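PDB 3EC3: protein disulfide-isomerase A4 from Rattus norvegicus, which catalyses the rearrangement of disulfide bonds in proteins of the endoplasmic reticulum, and is represented here by its two noncatalytic thioredoxin-like domains, b and b'. Local coordinates for residues F84-E89 with P116-H120; V136-V142 with T170-E176; S5-K9 with Y44-N49; V27-F33 with L73-M79; G204-A208 with L231-I235. The protein carries 1 engineered substitution. The contacts are given in a common frame with arbitrary orientation. Residue numbers count along the deposited sequence, not the author numbering.

Interaction 1. Residues F84-E89 with P116-H120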
# COMPACT_ATOMS: atom_id res chain seq x y z
N PHE A 84 2.95 4.81 6.23
CA PHE A 84 2.93 4.69 4.75
C PHE A 84 2.61 5.95 3.97
O PHE A 84 2.56 5.92 2.71
CB PHE A 84 2.06 3.55 4.25
CG PHE A 84 2.46 2.25 4.83
CD1 PHE A 84 1.48 1.40 5.34
CD2 PHE A 84 3.82 1.89 4.92
CE1 PHE A 84 1.86 0.19 5.92
CE2 PHE A 84 4.18 0.69 5.50
CZ PHE A 84 3.19 -0.14 5.99
N GLN A 85 2.45 7.08 4.69
CA GLN A 85 2.13 8.35 4.00
C GLN A 85 3.40 8.90 3.38
O GLN A 85 4.50 8.47 3.75
CB GLN A 85 1.62 9.36 5.05
CG GLN A 85 0.25 8.94 5.53
CD GLN A 85 -0.25 9.72 6.73
OE1 GLN A 85 0.45 10.59 7.26
NE2 GLN A 85 -1.45 9.37 7.19
N SER A 86 3.29 9.88 2.46
CA SER A 86 4.51 10.49 1.90
C SER A 86 4.17 11.87 1.39
O SER A 86 2.98 12.21 1.20
CB SER A 86 5.12 9.69 0.74
OG SER A 86 4.37 9.90 -0.48
N LYS A 87 5.22 12.65 1.14
CA LYS A 87 5.02 14.01 0.55
C LYS A 87 4.36 13.99 -0.82
O LYS A 87 3.88 15.04 -1.30
CB LYS A 87 6.38 14.71 0.39
CG LYS A 87 7.27 14.56 1.54
CD LYS A 87 8.65 15.20 1.25
CE LYS A 87 9.46 14.46 0.18
NZ LYS A 87 10.92 14.82 0.35
N TYR A 88 4.38 12.85 -1.49
CA TYR A 88 3.83 12.77 -2.87
C TYR A 88 2.40 12.28 -3.00
O TYR A 88 1.86 12.22 -4.13
CB TYR A 88 4.74 11.90 -3.72
CG TYR A 88 6.14 12.41 -3.65
CD1 TYR A 88 7.16 11.65 -3.14
CD2 TYR A 88 6.44 13.72 -4.09
CE1 TYR A 88 8.47 12.15 -3.09
CE2 TYR A 88 7.72 14.21 -4.02
CZ TYR A 88 8.72 13.43 -3.53
OH TYR A 88 10.00 13.94 -3.49
N GLU A 89 1.77 11.95 -1.89
CA GLU A 89 0.45 11.34 -1.90
C GLU A 89 -0.50 12.12 -1.03
O GLU A 89 -0.12 12.55 0.06
CB GLU A 89 0.54 9.87 -1.38
CG GLU A 89 1.49 8.99 -2.19
CD GLU A 89 1.89 7.75 -1.39
OE1 GLU A 89 2.96 7.76 -0.72
OE2 GLU A 89 1.08 6.79 -1.37
N PRO A 116 -0.17 1.96 -0.96
CA PRO A 116 0.59 3.20 -0.98
C PRO A 116 1.66 3.19 -2.07
O PRO A 116 1.98 2.14 -2.65
CB PRO A 116 1.26 3.23 0.37
CG PRO A 116 1.35 1.90 0.88
CD PRO A 116 0.19 1.11 0.19
N LEU A 117 2.20 4.37 -2.37
CA LEU A 117 3.32 4.47 -3.28
C LEU A 117 4.46 3.54 -2.87
O LEU A 117 5.02 2.84 -3.72
CB LEU A 117 3.90 5.89 -3.22
CG LEU A 117 4.29 6.61 -4.48
CD1 LEU A 117 5.26 7.75 -4.23
CD2 LEU A 117 4.57 5.73 -5.75
N VAL A 118 4.80 3.51 -1.59
CA VAL A 118 5.76 2.49 -1.09
C VAL A 118 5.28 1.88 0.21
O VAL A 118 5.44 2.47 1.29
CB VAL A 118 7.21 3.01 -0.92
CG1 VAL A 118 8.14 1.85 -0.45
CG2 VAL A 118 7.76 3.54 -2.22
N GLY A 119 4.66 0.71 0.08
CA GLY A 119 4.13 -0.05 1.20
C GLY A 119 5.10 -1.10 1.66
O GLY A 119 6.24 -1.15 1.18
N HIS A 120 4.66 -1.93 2.60
CA HIS A 120 5.50 -2.98 3.20
C HIS A 120 4.96 -4.34 2.74
O HIS A 120 3.86 -4.74 3.11
CB HIS A 120 5.47 -2.91 4.74
CG HIS A 120 6.31 -3.96 5.43
ND1 HIS A 120 6.26 -4.17 6.78
CD2 HIS A 120 7.21 -4.85 4.95
CE1 HIS A 120 7.09 -5.15 7.12
NE2 HIS A 120 7.71 -5.55 6.03
O HOH W 1 3.92 5.55 0.49
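This contact bridges the two thioredoxin-like domains: F84-E89 belongs to the loop between strands 75-79 and 93-96 of the first, and P116-H120 runs from the interdomain link onto edge strand 118-121 of the second. P116 lies between F84 and E89; its CG is 3.8 Å from F84 CB, and E89 OE2 approaches its CA at 3.6 Å. At L117 comes the one direct hydrogen bond, nearly linear, from L117 N to E89 OE2 (2.8 Å). L117 CD1 also packs on Y88 CB at 4.2 Å, while the Y88 hydroxyl bonds E161 on helix 149-163. V118 N joins through water: the water accepts from V118 N (3.0 Å) and donates to F84 O (2.6 Å) and E89 OE1 (2.7 Å). G119 puts its CA over one face of the F84 ring, 4.2 Å from CD2, and H120 CB closes on F84 CZ at 3.8 Å. Within the loop's type I turn, S86 to E89, S86 OG donates to E89 OE1 (2.6 Å). The E89 carboxylate, held by its own loop, thus receives one linker amide directly and the next through water, so the junction combines polar links with apolar packing of F84 on P116, G119 and H120.

Interaction 2. Residues V136-V142 with T170-E176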
# COMPACT_ATOMS: atom_id res chain seq x y z
N VAL A 136 8.71 -3.76 -7.95
CA VAL A 136 10.09 -3.44 -7.56
C VAL A 136 10.15 -3.66 -6.04
O VAL A 136 9.38 -3.06 -5.33
CB VAL A 136 10.46 -1.98 -7.93
CG1 VAL A 136 11.93 -1.64 -7.47
CG2 VAL A 136 10.29 -1.73 -9.43
N VAL A 137 11.01 -4.56 -5.56
CA VAL A 137 11.15 -4.83 -4.13
C VAL A 137 12.49 -4.37 -3.58
O VAL A 137 13.53 -4.70 -4.15
CB VAL A 137 11.01 -6.33 -3.80
CG1 VAL A 137 11.01 -6.52 -2.23
CG2 VAL A 137 9.70 -6.89 -4.42
N VAL A 138 12.48 -3.62 -2.47
CA VAL A 138 13.70 -3.18 -1.80
C VAL A 138 13.80 -3.89 -0.43
O VAL A 138 12.93 -3.73 0.44
CB VAL A 138 13.80 -1.63 -1.69
CG1 VAL A 138 15.02 -1.19 -0.88
CG2 VAL A 138 13.83 -0.99 -3.11
N TYR A 139 14.87 -4.67 -0.27
CA TYR A 139 15.04 -5.52 0.90
C TYR A 139 16.02 -4.92 1.93
O TYR A 139 17.15 -4.53 1.58
CB TYR A 139 15.61 -6.88 0.49
CG TYR A 139 14.80 -7.66 -0.52
CD1 TYR A 139 15.06 -7.54 -1.88
CD2 TYR A 139 13.80 -8.54 -0.12
CE1 TYR A 139 14.33 -8.27 -2.83
CE2 TYR A 139 13.05 -9.27 -1.07
CZ TYR A 139 13.33 -9.12 -2.42
OH TYR A 139 12.63 -9.82 -3.38
N TYR A 140 15.60 -4.91 3.18
CA TYR A 140 16.45 -4.49 4.28
C TYR A 140 15.83 -4.87 5.61
O TYR A 140 14.88 -5.62 5.66
CB TYR A 140 16.81 -2.98 4.22
CG TYR A 140 15.66 -1.99 4.30
CD1 TYR A 140 14.93 -1.65 3.16
CD2 TYR A 140 15.36 -1.34 5.51
CE1 TYR A 140 13.91 -0.70 3.22
CE2 TYR A 140 14.32 -0.39 5.59
CZ TYR A 140 13.61 -0.08 4.42
OH TYR A 140 12.62 0.85 4.47
N SER A 141 16.38 -4.35 6.71
CA SER A 141 15.80 -4.62 8.02
C SER A 141 14.64 -3.67 8.27
O SER A 141 14.85 -2.49 8.56
CB SER A 141 16.88 -4.51 9.12
OG SER A 141 16.30 -4.65 10.40
N VAL A 142 13.40 -4.17 8.15
CA VAL A 142 12.21 -3.29 8.19
C VAL A 142 11.61 -3.36 9.58
O VAL A 142 11.24 -4.43 10.03
CB VAL A 142 11.15 -3.71 7.10
CG1 VAL A 142 9.83 -2.91 7.28
CG2 VAL A 142 11.74 -3.47 5.70
N THR A 170 4.75 -1.14 -9.39
CA THR A 170 4.46 -1.14 -7.93
C THR A 170 5.81 -1.27 -7.20
O THR A 170 6.68 -2.01 -7.66
CB THR A 170 3.56 -2.31 -7.59
OG1 THR A 170 2.39 -2.29 -8.46
CG2 THR A 170 3.14 -2.28 -6.11
N PHE A 171 6.02 -0.49 -6.13
CA PHE A 171 7.28 -0.55 -5.36
C PHE A 171 6.89 -0.93 -3.94
O PHE A 171 5.79 -0.55 -3.46
CB PHE A 171 7.95 0.81 -5.30
CG PHE A 171 8.59 1.30 -6.61
CD1 PHE A 171 7.83 1.66 -7.70
CD2 PHE A 171 9.97 1.44 -6.69
CE1 PHE A 171 8.43 2.13 -8.88
CE2 PHE A 171 10.59 1.91 -7.88
CZ PHE A 171 9.82 2.25 -8.97
N ALA A 172 7.74 -1.71 -3.28
CA ALA A 172 7.50 -2.08 -1.89
C ALA A 172 8.83 -2.25 -1.19
O ALA A 172 9.85 -2.61 -1.85
CB ALA A 172 6.69 -3.38 -1.82
N ILE A 173 8.85 -2.04 0.12
CA ILE A 173 10.03 -2.44 0.89
C ILE A 173 9.68 -3.82 1.50
O ILE A 173 8.49 -4.14 1.70
CB ILE A 173 10.36 -1.40 2.01
CG1 ILE A 173 9.22 -1.35 3.04
CG2 ILE A 173 10.76 -0.01 1.37
CD1 ILE A 173 9.58 -0.52 4.29
N ALA A 174 10.69 -4.63 1.77
CA ALA A 174 10.48 -5.99 2.26
C ALA A 174 11.57 -6.30 3.28
O ALA A 174 12.72 -5.85 3.13
CB ALA A 174 10.52 -7.00 1.11
N ASP A 175 11.21 -7.01 4.34
CA ASP A 175 12.21 -7.36 5.34
C ASP A 175 13.12 -8.48 4.82
O ASP A 175 12.64 -9.47 4.29
CB ASP A 175 11.57 -7.78 6.67
CG ASP A 175 12.60 -8.09 7.71
OD1 ASP A 175 12.82 -9.28 7.99
OD2 ASP A 175 13.30 -7.17 8.15
N GLU A 176 14.43 -8.30 4.97
CA GLU A 176 15.41 -9.25 4.35
C GLU A 176 15.37 -10.66 4.96
O GLU A 176 15.67 -11.64 4.26
CB GLU A 176 16.84 -8.70 4.37
CG GLU A 176 17.32 -8.29 5.73
CD GLU A 176 18.65 -7.53 5.71
OE1 GLU A 176 19.27 -7.42 4.63
OE2 GLU A 176 19.08 -7.07 6.79
O HOH W 2 15.54 -7.84 9.44
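Parallel strands 136-140 and 170-175 flank the crossover of a beta-alpha-beta unit in the second thioredoxin-like domain, with helix 149-163 between them in sequence. Their axes approach to 4.5 Å at 27°, and V136, I173 and A174 bury the most surface. V136 lies near the start of the ladder: its N donates to T170 O (2.7 Å) and its O accepts from A172 N (3.0 Å), while its CB sits over the F171 ring, 4.0 Å from the centroid, in a CH-pi contact. Helix 216-227 covers this pair through V223. I173, paired with V138, points to the same face as V136. Its CG2 meets the edge of the Y140 ring at CE1 (3.7 Å), and its CD1 packs on V142 CG1 (3.8 Å); the Y140 hydroxyl bonds the T152 carbonyl. A174 lies on the other face, where its CB touches V137 CG1 (3.4 Å) and Y139 CD2 (3.8 Å); the Y139 hydroxyl bonds E182. The A174 backbone continues the parallel ladder, A174 N to V138 O (2.8 Å) and Y140 N to A174 O (3.0 Å). E176 N to Y140 O (2.8 Å) ends the regular ladder. Beyond it the chain turns, and a side chain replaces the backbone as acceptor: V142 N donates to D175 OD2 at 3.0 Å, and a water gives that same oxygen a hydrogen bond of 2.7 Å.

Interaction 3. Residues S5-K9 with Y44-N49. Residue 5 of segment 5-9 comes from a tag, linker or insertion.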
# COMPACT_ATOMS: atom_id res chain seq x y z
N SER A 5 -22.73 -11.91 7.98
CA SER A 5 -22.82 -10.70 8.85
C SER A 5 -22.34 -9.42 8.16
O SER A 5 -21.97 -9.46 6.97
CB SER A 5 -22.08 -10.92 10.18
OG SER A 5 -22.98 -11.31 11.20
N PRO A 6 -22.32 -8.30 8.89
CA PRO A 6 -22.21 -7.04 8.16
C PRO A 6 -20.77 -6.86 7.67
O PRO A 6 -19.85 -6.93 8.48
CB PRO A 6 -22.62 -5.99 9.21
CG PRO A 6 -22.19 -6.61 10.54
CD PRO A 6 -22.34 -8.10 10.36
N PRO A 7 -20.57 -6.68 6.36
CA PRO A 7 -19.16 -6.62 5.96
C PRO A 7 -18.40 -5.43 6.59
O PRO A 7 -17.37 -5.62 7.26
CB PRO A 7 -19.23 -6.56 4.43
CG PRO A 7 -20.57 -6.00 4.14
CD PRO A 7 -21.48 -6.53 5.22
N SER A 8 -18.95 -4.23 6.50
CA SER A 8 -18.32 -3.05 7.11
C SER A 8 -18.67 -2.82 8.61
O SER A 8 -19.85 -2.96 9.04
CB SER A 8 -18.64 -1.79 6.27
OG SER A 8 -18.13 -0.60 6.89
N LYS A 9 -17.66 -2.48 9.41
CA LYS A 9 -17.88 -2.31 10.84
C LYS A 9 -18.00 -0.86 11.23
O LYS A 9 -17.24 -0.01 10.74
CB LYS A 9 -16.71 -3.02 11.62
CG LYS A 9 -17.05 -3.36 13.03
CD LYS A 9 -16.05 -4.41 13.61
CE LYS A 9 -16.57 -4.92 14.91
NZ LYS A 9 -15.66 -5.86 15.59
N TYR A 44 -22.20 0.87 -0.66
CA TYR A 44 -20.89 0.62 -0.02
C TYR A 44 -20.83 -0.77 0.61
O TYR A 44 -19.87 -1.52 0.38
CB TYR A 44 -20.63 1.73 1.02
CG TYR A 44 -19.36 1.52 1.84
CD1 TYR A 44 -19.42 1.25 3.21
CD2 TYR A 44 -18.10 1.61 1.25
CE1 TYR A 44 -18.25 1.06 3.96
CE2 TYR A 44 -16.94 1.42 1.97
CZ TYR A 44 -17.03 1.13 3.34
OH TYR A 44 -15.85 0.99 4.07
N GLN A 45 -21.88 -1.15 1.36
CA GLN A 45 -21.93 -2.47 2.01
C GLN A 45 -21.92 -3.60 0.97
O GLN A 45 -21.37 -4.66 1.24
CB GLN A 45 -23.13 -2.64 3.00
CG GLN A 45 -22.97 -1.97 4.44
CD GLN A 45 -22.02 -2.75 5.44
OE1 GLN A 45 -21.15 -3.52 5.02
NE2 GLN A 45 -22.20 -2.52 6.77
N ASP A 46 -22.57 -3.39 -0.17
CA ASP A 46 -22.57 -4.35 -1.31
C ASP A 46 -21.14 -4.56 -1.86
O ASP A 46 -20.69 -5.70 -1.99
CB ASP A 46 -23.50 -3.82 -2.40
CG ASP A 46 -23.81 -4.83 -3.49
OD1 ASP A 46 -22.96 -5.69 -3.82
OD2 ASP A 46 -24.92 -4.73 -4.04
N ALA A 47 -20.46 -3.46 -2.16
CA ALA A 47 -19.05 -3.48 -2.54
C ALA A 47 -18.13 -4.16 -1.50
O ALA A 47 -17.22 -4.93 -1.85
CB ALA A 47 -18.56 -2.05 -2.79
N ALA A 48 -18.33 -3.80 -0.24
CA ALA A 48 -17.53 -4.33 0.86
C ALA A 48 -17.71 -5.86 0.99
O ALA A 48 -16.76 -6.60 1.22
CB ALA A 48 -17.94 -3.65 2.14
N ASN A 49 -18.96 -6.31 0.84
CA ASN A 49 -19.26 -7.73 0.95
C ASN A 49 -18.45 -8.53 -0.06
O ASN A 49 -17.86 -9.56 0.27
CB ASN A 49 -20.75 -8.02 0.77
CG ASN A 49 -21.03 -9.49 0.79
OD1 ASN A 49 -20.75 -10.16 1.80
ND2 ASN A 49 -21.50 -10.03 -0.33
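S5, a residue left by the construct and not native, starts the modelled chain beyond reach of Y44-N49, although its carbonyl bonds R52, which also bonds the N49 side chain. P6 barely grazes the helix, with CB 4.3 Å from Q45 NE2. P7 makes the main apolar contact: its ring points at the helix, CB lying 3.9 Å from A48 CB and 3.6 Å from N49 N, so the proline packs against the helix backbone at A48-N49. S8 supplies the polar half. Its backbone is gripped at both ends by the Q45 side-chain amide, S8 N donating to Q45 OE1 (2.7 Å, though the modelled place of OE1 is less certain) and Q45 NE2 donating to S8 O (3.3 Å). The Q45 side chain, m at chi1 and chi2, folds back to reach this backbone. S8 OG lies at the edge of the Y44 ring, 3.4 Å from CE1, and bonds H59; the Y44 hydroxyl bonds H58 O. K9 points away from the helix, and its backbone pairs with F57 and H59. The contact thus lays the N-terminal loop leading into edge strand 9-10 against helix 39-51, within the layered sheet-and-helix architecture of the first thioredoxin-like domain.

Interaction 4. Residues V27-F33 with L73-M79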
# COMPACT_ATOMS: atom_id res chain seq x y z
N VAL A 27 -4.44 -0.29 4.50
CA VAL A 27 -5.35 0.79 4.05
C VAL A 27 -6.57 0.83 4.99
O VAL A 27 -7.13 -0.22 5.36
CB VAL A 27 -5.69 0.67 2.52
CG1 VAL A 27 -6.44 -0.65 2.17
CG2 VAL A 27 -6.50 1.91 2.02
N VAL A 28 -6.92 2.05 5.41
CA VAL A 28 -8.12 2.33 6.16
C VAL A 28 -9.21 2.74 5.16
O VAL A 28 -9.08 3.78 4.49
CB VAL A 28 -7.87 3.51 7.10
CG1 VAL A 28 -9.16 3.85 7.89
CG2 VAL A 28 -6.63 3.22 8.04
N ILE A 29 -10.27 1.94 5.08
CA ILE A 29 -11.33 2.17 4.15
C ILE A 29 -12.56 2.59 4.95
O ILE A 29 -13.05 1.82 5.81
CB ILE A 29 -11.63 0.92 3.32
CG1 ILE A 29 -10.34 0.44 2.60
CG2 ILE A 29 -12.69 1.22 2.31
CD1 ILE A 29 -10.51 -1.02 2.02
N LEU A 30 -13.03 3.80 4.69
CA LEU A 30 -14.07 4.40 5.51
C LEU A 30 -15.22 4.94 4.68
O LEU A 30 -15.05 5.96 3.99
CB LEU A 30 -13.49 5.54 6.31
CG LEU A 30 -14.51 6.10 7.32
CD1 LEU A 30 -15.03 5.08 8.29
CD2 LEU A 30 -13.85 7.27 8.08
N GLY A 31 -16.39 4.35 4.86
CA GLY A 31 -17.63 4.91 4.26
C GLY A 31 -18.22 5.97 5.18
O GLY A 31 -18.49 5.68 6.36
N VAL A 32 -18.47 7.17 4.66
CA VAL A 32 -19.01 8.24 5.52
C VAL A 32 -20.39 8.60 4.98
O VAL A 32 -20.49 9.21 3.91
CB VAL A 32 -18.11 9.50 5.47
CG1 VAL A 32 -18.68 10.65 6.38
CG2 VAL A 32 -16.62 9.16 5.87
N PHE A 33 -21.42 8.29 5.74
CA PHE A 33 -22.81 8.33 5.26
C PHE A 33 -23.73 8.99 6.24
O PHE A 33 -23.35 9.24 7.37
CB PHE A 33 -23.25 6.91 4.85
CG PHE A 33 -22.46 6.41 3.66
CD1 PHE A 33 -21.46 5.44 3.84
CD2 PHE A 33 -22.66 6.99 2.38
CE1 PHE A 33 -20.69 5.00 2.75
CE2 PHE A 33 -21.89 6.57 1.29
CZ PHE A 33 -20.89 5.58 1.48
N LEU A 73 -20.91 14.33 4.03
CA LEU A 73 -21.44 12.97 4.12
C LEU A 73 -21.62 12.45 2.69
O LEU A 73 -21.78 13.25 1.74
CB LEU A 73 -22.75 12.92 4.95
CG LEU A 73 -22.64 13.39 6.42
CD1 LEU A 73 -24.00 13.51 7.14
CD2 LEU A 73 -21.69 12.54 7.25
N GLY A 74 -21.58 11.15 2.50
CA GLY A 74 -21.85 10.54 1.20
C GLY A 74 -20.58 10.27 0.44
O GLY A 74 -20.49 10.53 -0.76
N LYS A 75 -19.57 9.78 1.16
CA LYS A 75 -18.25 9.60 0.59
C LYS A 75 -17.61 8.26 0.99
O LYS A 75 -17.82 7.74 2.08
CB LYS A 75 -17.29 10.73 1.04
CG LYS A 75 -17.80 12.19 0.85
CD LYS A 75 -17.74 12.63 -0.57
CE LYS A 75 -18.25 14.05 -0.74
NZ LYS A 75 -18.73 14.19 -2.15
N LEU A 76 -16.75 7.75 0.12
CA LEU A 76 -15.87 6.67 0.48
C LEU A 76 -14.47 7.31 0.63
O LEU A 76 -14.01 8.01 -0.28
CB LEU A 76 -15.88 5.67 -0.67
CG LEU A 76 -15.25 4.29 -0.65
CD1 LEU A 76 -14.30 4.06 -1.82
CD2 LEU A 76 -14.74 3.81 0.73
N VAL A 77 -13.79 7.07 1.75
CA VAL A 77 -12.53 7.74 2.03
C VAL A 77 -11.53 6.61 2.25
O VAL A 77 -11.80 5.69 3.02
CB VAL A 77 -12.63 8.63 3.29
CG1 VAL A 77 -11.29 9.24 3.62
CG2 VAL A 77 -13.75 9.72 3.13
N LEU A 78 -10.38 6.67 1.58
CA LEU A 78 -9.32 5.70 1.79
C LEU A 78 -8.10 6.47 2.27
O LEU A 78 -7.70 7.48 1.63
CB LEU A 78 -8.96 4.98 0.50
CG LEU A 78 -9.66 3.63 0.26
CD1 LEU A 78 -11.00 3.92 -0.24
CD2 LEU A 78 -8.85 2.79 -0.80
N MSE A 79 -7.53 6.00 3.37
CA MSE A 79 -6.38 6.63 3.95
C MSE A 79 -5.35 5.58 4.28
O MSE A 79 -5.69 4.41 4.50
CB MSE A 79 -6.80 7.37 5.22
CG MSE A 79 -7.76 8.50 4.95
SE MSE A 79 -8.36 9.28 6.63
CE MSE A 79 -9.67 7.92 7.09
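The central sheet of the first thioredoxin-like domain supplies this contact, an antiparallel pair with a G1 beta bulge at one end. Strands 28-32 and 75-79 run 4.7 Å apart at 161°. Three hydrogen-bonded pairs tie them: V28 N to M79 O (2.8 Å) and M79 N to V28 O (2.9 Å); L30 N to V77 O and V77 N to L30 O (both 2.8 Å); V32 N to K75 O (2.7 Å) and K75 N to V32 O (3.0 Å). V32 O accepts a second amide, G74 N (2.6 Å), and this forms the bulge. The backbone angles of G74 (96°, 41°) would jam a CB against the preceding carbonyl, so glycine suits the site. On the face of V28, L30 and V32, V32 CG2 meets V77 CG2 (4.0 Å) and V28 CG1 meets CE of selenomethionine M79 (4.2 Å), with L69 of helix 63-69 covering L30 and M79. Across the sheet, I29 CG2 packs on L76 CD2 (3.7 Å) under V110 of helix 103-113. G31 has no side chain there; a CB would clash with F33 CE1. K75 reaches out to a salt bridge with D96. The paired backbone N-H and C=O groups are thus satisfied between two apolar, helix-covered faces.

Interaction 5. Residues G204-A208 with L231-I235; sequences GKKFA and LKPVI
Here the tail after the last helix, 216-227, of the second thioredoxin-like domain crosses its edge strand 206-208. The runs 205-208 and 231-234 lie 101° apart, with F207 and P233 closest (CA-CA 4.8 Å); at that angle the tail packs on the sheet edge and adds no strand. G204 has phi/psi 108°/4°, a turn conformation suited to glycine; K205 (-88°/158°, rotamer m,t) leads into K206-A208 in beta conformation (phi -102° to -130°, psi 127° to 144°). L231-V234 are extended, P233 and V234 polyproline-like (-79°/157° and -74°/155°). Apolar contacts centre on F207, chi1 m and chi2 87°: CD2 lies 3.8 Å from L231 CB, CE2 3.7 Å from P233 CB. L231, rotamer m,t, also packs on F222 and F226. V234, chi1 t, puts CG2 4.1 Å from A208 CB; K205 CD lies 3.9 Å from P233 CG. Polar links are few. A water accepts from A208 N (2.9 Å) and donates to K232 O (2.8 Å), and the one direct bond runs from V234 N to K206 O, 2.8 Å at 164°.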
# COMPACT_ATOMS: atom_id res chain seq x y z
N GLY A 204 7.07 -13.92 -14.82
CA GLY A 204 7.51 -14.84 -13.77
C GLY A 204 9.01 -14.84 -13.59
O GLY A 204 9.53 -15.62 -12.79
N LYS A 205 9.69 -13.97 -14.32
CA LYS A 205 11.14 -13.83 -14.22
C LYS A 205 11.48 -12.81 -13.11
O LYS A 205 10.65 -11.97 -12.77
CB LYS A 205 11.72 -13.40 -15.56
CG LYS A 205 11.22 -14.29 -16.72
CD LYS A 205 12.19 -14.39 -17.88
CE LYS A 205 11.66 -15.40 -18.91
NZ LYS A 205 12.70 -15.96 -19.84
N LYS A 206 12.69 -12.90 -12.58
CA LYS A 206 13.16 -12.04 -11.51
C LYS A 206 14.52 -11.46 -11.87
O LYS A 206 15.33 -12.13 -12.53
CB LYS A 206 13.25 -12.83 -10.20
CG LYS A 206 11.88 -13.26 -9.66
CD LYS A 206 11.94 -14.68 -9.04
CE LYS A 206 10.53 -15.24 -8.74
NZ LYS A 206 9.71 -14.38 -7.80
N PHE A 207 14.77 -10.21 -11.48
CA PHE A 207 16.03 -9.54 -11.80
C PHE A 207 16.64 -8.98 -10.53
O PHE A 207 15.97 -8.26 -9.79
CB PHE A 207 15.79 -8.43 -12.84
CG PHE A 207 15.03 -8.89 -14.05
CD1 PHE A 207 13.63 -8.89 -14.07
CD2 PHE A 207 15.72 -9.36 -15.18
CE1 PHE A 207 12.93 -9.33 -15.19
CE2 PHE A 207 15.02 -9.81 -16.31
CZ PHE A 207 13.63 -9.79 -16.32
N ALA A 208 17.90 -9.31 -10.25
CA ALA A 208 18.51 -8.82 -9.01
C ALA A 208 19.43 -7.64 -9.30
O ALA A 208 20.19 -7.67 -10.27
CB ALA A 208 19.29 -9.94 -8.32
N LEU A 231 18.42 -5.81 -18.69
CA LEU A 231 18.75 -6.76 -17.61
C LEU A 231 18.49 -8.22 -18.01
O LEU A 231 17.66 -8.49 -18.87
CB LEU A 231 17.92 -6.45 -16.36
CG LEU A 231 18.03 -5.06 -15.72
CD1 LEU A 231 17.14 -5.03 -14.46
CD2 LEU A 231 19.49 -4.68 -15.40
N LYS A 232 19.20 -9.14 -17.34
CA LYS A 232 19.03 -10.58 -17.57
C LYS A 232 18.51 -11.21 -16.27
O LYS A 232 18.97 -10.83 -15.17
CB LYS A 232 20.36 -11.23 -17.98
CG LYS A 232 20.76 -10.99 -19.43
CD LYS A 232 19.53 -11.05 -20.36
CE LYS A 232 19.88 -10.70 -21.79
NZ LYS A 232 20.83 -11.71 -22.32
N PRO A 233 17.58 -12.18 -16.39
CA PRO A 233 16.94 -12.74 -15.20
C PRO A 233 17.75 -13.77 -14.43
O PRO A 233 18.65 -14.45 -15.00
CB PRO A 233 15.67 -13.40 -15.75
CG PRO A 233 15.99 -13.75 -17.17
CD PRO A 233 17.08 -12.81 -17.65
N VAL A 234 17.42 -13.91 -13.15
CA VAL A 234 18.02 -14.94 -12.30
C VAL A 234 17.45 -16.33 -12.68
O VAL A 234 16.35 -16.43 -13.24
CB VAL A 234 17.83 -14.63 -10.79
CG1 VAL A 234 18.74 -15.48 -9.93
CG2 VAL A 234 18.09 -13.14 -10.51
N ILE A 235 18.19 -17.40 -12.41
CA ILE A 235 17.67 -18.77 -12.64
C ILE A 235 17.89 -19.60 -11.37
O ILE A 235 17.92 -20.83 -11.39
CB ILE A 235 18.28 -19.45 -13.90
CG1 ILE A 235 18.26 -18.52 -15.12
CG2 ILE A 235 17.54 -20.77 -14.25
CD1 ILE A 235 19.22 -18.98 -16.25
O HOH W 3 19.24 -10.57 -12.44

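Overall arrangement
Interactions 2 and 4 are buried strand pairs in the sheets of the second and first thioredoxin-like domains, on opposite sides of the chain's centre; one pairs strands in parallel, the other antiparallel, and both rest on backbone ladders between apolar layers. Interaction 3 touches interaction 4 through Y44, which reaches from helix 39-51 to I29 and L76, but its own hydrogen bonds both involve the Q45 side-chain amide. Interaction 1, at the domain junction, touches interaction 2 where G119 O probably bonds I173 N, so strand 118-121 continues that sheet. Interaction 5, a surface contact, lies at the sheet's far edge, about 26 Å from interaction 1 between centres. Outside the strand pairs, interactions 1, 3 and 5 rely on a few side-chain, water-mediated or single backbone bonds.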